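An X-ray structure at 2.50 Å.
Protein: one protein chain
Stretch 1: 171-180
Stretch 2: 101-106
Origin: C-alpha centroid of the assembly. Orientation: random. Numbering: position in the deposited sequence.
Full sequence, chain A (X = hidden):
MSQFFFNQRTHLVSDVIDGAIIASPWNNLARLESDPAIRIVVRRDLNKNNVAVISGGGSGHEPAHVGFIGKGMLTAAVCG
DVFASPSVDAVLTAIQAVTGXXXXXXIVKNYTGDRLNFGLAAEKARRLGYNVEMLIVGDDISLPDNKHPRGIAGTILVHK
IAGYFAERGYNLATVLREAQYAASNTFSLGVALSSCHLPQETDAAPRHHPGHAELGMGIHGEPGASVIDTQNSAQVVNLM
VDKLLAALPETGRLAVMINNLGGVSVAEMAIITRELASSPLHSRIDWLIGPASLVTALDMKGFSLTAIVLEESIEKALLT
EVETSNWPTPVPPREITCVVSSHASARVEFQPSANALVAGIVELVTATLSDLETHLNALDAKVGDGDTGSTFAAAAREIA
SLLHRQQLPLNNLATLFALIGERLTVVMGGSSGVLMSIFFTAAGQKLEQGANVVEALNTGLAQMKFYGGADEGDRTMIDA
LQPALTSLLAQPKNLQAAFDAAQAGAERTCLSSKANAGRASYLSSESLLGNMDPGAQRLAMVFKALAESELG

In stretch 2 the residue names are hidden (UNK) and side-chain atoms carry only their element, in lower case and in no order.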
# COMPACT_ATOMS: atom_id res chain seq x y z
N ASN A 171 -28.98 -22.94 -3.21
CA ASN A 171 -28.56 -23.70 -4.39
C ASN A 171 -27.81 -22.88 -5.43
O ASN A 171 -27.91 -21.65 -5.47
CB ASN A 171 -29.77 -24.39 -5.04
CG ASN A 171 -30.82 -23.40 -5.52
OD1 ASN A 171 -30.55 -22.52 -6.34
ND2 ASN A 171 -32.04 -23.54 -5.01
N LEU A 172 -27.06 -23.58 -6.28
CA LEU A 172 -26.29 -22.96 -7.34
C LEU A 172 -27.07 -21.88 -8.07
O LEU A 172 -26.60 -20.75 -8.22
CB LEU A 172 -25.84 -24.03 -8.34
CG LEU A 172 -25.00 -23.57 -9.53
CD1 LEU A 172 -23.85 -22.70 -9.04
CD2 LEU A 172 -24.47 -24.79 -10.28
N ALA A 173 -28.26 -22.23 -8.52
CA ALA A 173 -29.10 -21.30 -9.25
C ALA A 173 -29.29 -20.00 -8.49
O ALA A 173 -29.29 -18.92 -9.08
CB ALA A 173 -30.46 -21.94 -9.54
N THR A 174 -29.47 -20.11 -7.18
CA THR A 174 -29.68 -18.94 -6.34
C THR A 174 -28.39 -18.13 -6.19
O THR A 174 -28.40 -16.90 -6.23
CB THR A 174 -30.21 -19.36 -4.95
OG1 THR A 174 -31.44 -20.08 -5.12
CG2 THR A 174 -30.47 -18.13 -4.07
N VAL A 175 -27.29 -18.84 -6.01
CA VAL A 175 -26.00 -18.19 -5.87
C VAL A 175 -25.79 -17.34 -7.13
O VAL A 175 -25.56 -16.13 -7.04
CB VAL A 175 -24.87 -19.23 -5.75
CG1 VAL A 175 -23.53 -18.53 -5.62
CG2 VAL A 175 -25.12 -20.13 -4.55
N LEU A 176 -25.90 -17.97 -8.29
CA LEU A 176 -25.72 -17.29 -9.56
C LEU A 176 -26.66 -16.10 -9.69
O LEU A 176 -26.24 -15.00 -10.03
CB LEU A 176 -25.97 -18.27 -10.71
CG LEU A 176 -26.07 -17.73 -12.14
CD1 LEU A 176 -24.78 -17.05 -12.53
CD2 LEU A 176 -26.37 -18.88 -13.09
N ARG A 177 -27.94 -16.32 -9.40
CA ARG A 177 -28.94 -15.27 -9.51
C ARG A 177 -28.52 -14.03 -8.73
O ARG A 177 -28.46 -12.93 -9.28
CB ARG A 177 -30.29 -15.77 -8.96
CG ARG A 177 -31.48 -14.90 -9.35
CD ARG A 177 -32.67 -15.03 -8.38
NE ARG A 177 -32.64 -14.05 -7.29
CZ ARG A 177 -32.67 -12.72 -7.45
NH1 ARG A 177 -32.75 -12.18 -8.67
NH2 ARG A 177 -32.64 -11.91 -6.39
N GLU A 178 -28.24 -14.22 -7.45
CA GLU A 178 -27.84 -13.14 -6.57
C GLU A 178 -26.51 -12.51 -6.98
O GLU A 178 -26.35 -11.28 -6.94
CB GLU A 178 -27.74 -13.66 -5.13
CG GLU A 178 -29.07 -14.08 -4.50
CD GLU A 178 -30.05 -12.94 -4.37
OE1 GLU A 178 -29.62 -11.78 -4.17
OE2 GLU A 178 -31.27 -13.20 -4.47
N ALA A 179 -25.56 -13.36 -7.36
CA ALA A 179 -24.25 -12.92 -7.79
C ALA A 179 -24.39 -12.00 -9.00
O ALA A 179 -23.74 -10.95 -9.09
CB ALA A 179 -23.39 -14.11 -8.15
N GLN A 180 -25.24 -12.40 -9.94
CA GLN A 180 -25.46 -11.60 -11.13
C GLN A 180 -26.14 -10.29 -10.73
O GLN A 180 -25.82 -9.23 -11.25
CB GLN A 180 -26.32 -12.38 -12.13
CG GLN A 180 -26.81 -11.56 -13.33
CD GLN A 180 -25.69 -11.08 -14.26
OE1 GLN A 180 -25.10 -11.86 -15.00
NE2 GLN A 180 -25.40 -9.78 -14.21
N UNK A 101 -21.76 -32.33 -5.13
CA UNK A 101 -22.99 -32.37 -5.91
C UNK A 101 -23.67 -31.02 -6.02
O UNK A 101 -24.36 -30.74 -7.00
c UNK A 101 -24.58 -35.86 -5.18
o UNK A 101 -24.06 -36.27 -4.12
o UNK A 101 -25.68 -36.30 -5.62
c UNK A 101 -23.96 -33.40 -5.32
c UNK A 101 -23.86 -34.77 -5.98
N UNK A 102 -23.47 -30.17 -5.02
CA UNK A 102 -24.10 -28.85 -5.01
C UNK A 102 -23.66 -27.97 -6.18
O UNK A 102 -24.35 -27.02 -6.55
c UNK A 102 -23.79 -28.14 -3.69
N UNK A 103 -22.51 -28.31 -6.77
CA UNK A 103 -22.00 -27.53 -7.90
C UNK A 103 -21.16 -26.33 -7.48
O UNK A 103 -21.00 -26.03 -6.29
N UNK A 104 -20.62 -25.63 -8.47
CA UNK A 104 -19.80 -24.45 -8.21
C UNK A 104 -20.06 -23.31 -9.19
O UNK A 104 -20.44 -23.52 -10.35
s UNK A 104 -17.76 -25.10 -9.97
c UNK A 104 -18.32 -24.80 -8.29
N UNK A 105 -19.85 -22.10 -8.69
CA UNK A 105 -20.01 -20.89 -9.47
C UNK A 105 -18.63 -20.30 -9.75
O UNK A 105 -17.87 -20.01 -8.82
c UNK A 105 -20.84 -19.87 -8.69
c UNK A 105 -20.74 -18.44 -9.22
c UNK A 105 -21.29 -18.41 -10.64
c UNK A 105 -21.51 -17.48 -8.31
N UNK A 106 -18.29 -20.18 -11.03
CA UNK A 106 -17.01 -19.58 -11.40
C UNK A 106 -17.27 -18.07 -11.55
O UNK A 106 -18.18 -17.66 -12.27
c UNK A 106 -16.50 -20.15 -12.73
c UNK A 106 -16.26 -21.66 -12.84
c UNK A 106 -15.26 -22.14 -11.80
c UNK A 106 -15.79 -22.00 -14.25

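Position 101 carries five side-chain atoms: three carbons in a row, the third bearing two oxygens. That is a carboxylate on a two-methylene stem. None of these atoms comes near the helix of stretch 1. The residue is Glu101, and its exposed side chain suits an acid.

Position 102 has one side-chain carbon and nothing more. Its CA-to-CB bond points sideways to the helix, and the closest approach of CB is 6.2 Å, to Leu172 N. The contact here is made by the backbone instead: the carbonyl O of 102 lies 3.8 Å from Leu172 CB. A lone CB identifies Ala102.

Position 103 has no side-chain atoms. Its CA lies 4.4 Å from Leu172 CD2. A CB built here would point toward the helix and come within 3.0 Å of Leu172 CD2, which is tight. The backbone angles, phi 87° and psi 177°, would also jam it against the carbonyl O of Ala102. The residue is Gly103.

Position 104 has one carbon followed by one sulfur. The strand begins here, and CA-to-CB points away from the helix. The backbone still takes part, with the carbonyl O of 104 located 3.7 Å from Leu172 CD1. A sulfur directly on CB means Cys104, with chi1 in the p well.

Position 105 has four carbons, forked at the second. CA-to-CB points toward the helix. Its CB is 4.1 Å from Leu172 CD1, and the branch ends approach Val175, Leu176 and Ala179. A fork at the second carbon gives Leu105. Its CD2 lies 3.5 Å from Val175 CG1 and 3.9 Å from Ala179 CB, while its CD1 lies 4.2 Å from Leu176 CD1.

Position 106 again has four carbons forked at the second, but the nearest of them, the forked second carbon, is 8.6 Å from Leu172 CD1. The residue is Leu106. It is buried, but not by this helix.

The contact is apolar packing of a helix against a strand. No hydrogen bond crosses it. The two axes run in nearly the same direction, 26° apart, and approach to 8.6 Å. Leu105 is the main side chain on the strand side, with 89 Å² covered, and it meets residues from successive turns of the helix. Leu172 gives the most on the helix side, with 70 Å² covered, and lies along the backbone from Ala102 to Leu105. The start of that helix is capped by Asn171, whose OD1 accepts a hydrogen bond from Thr174 N at 2.8 Å.

Stretch 2 101-106: EAGCLL
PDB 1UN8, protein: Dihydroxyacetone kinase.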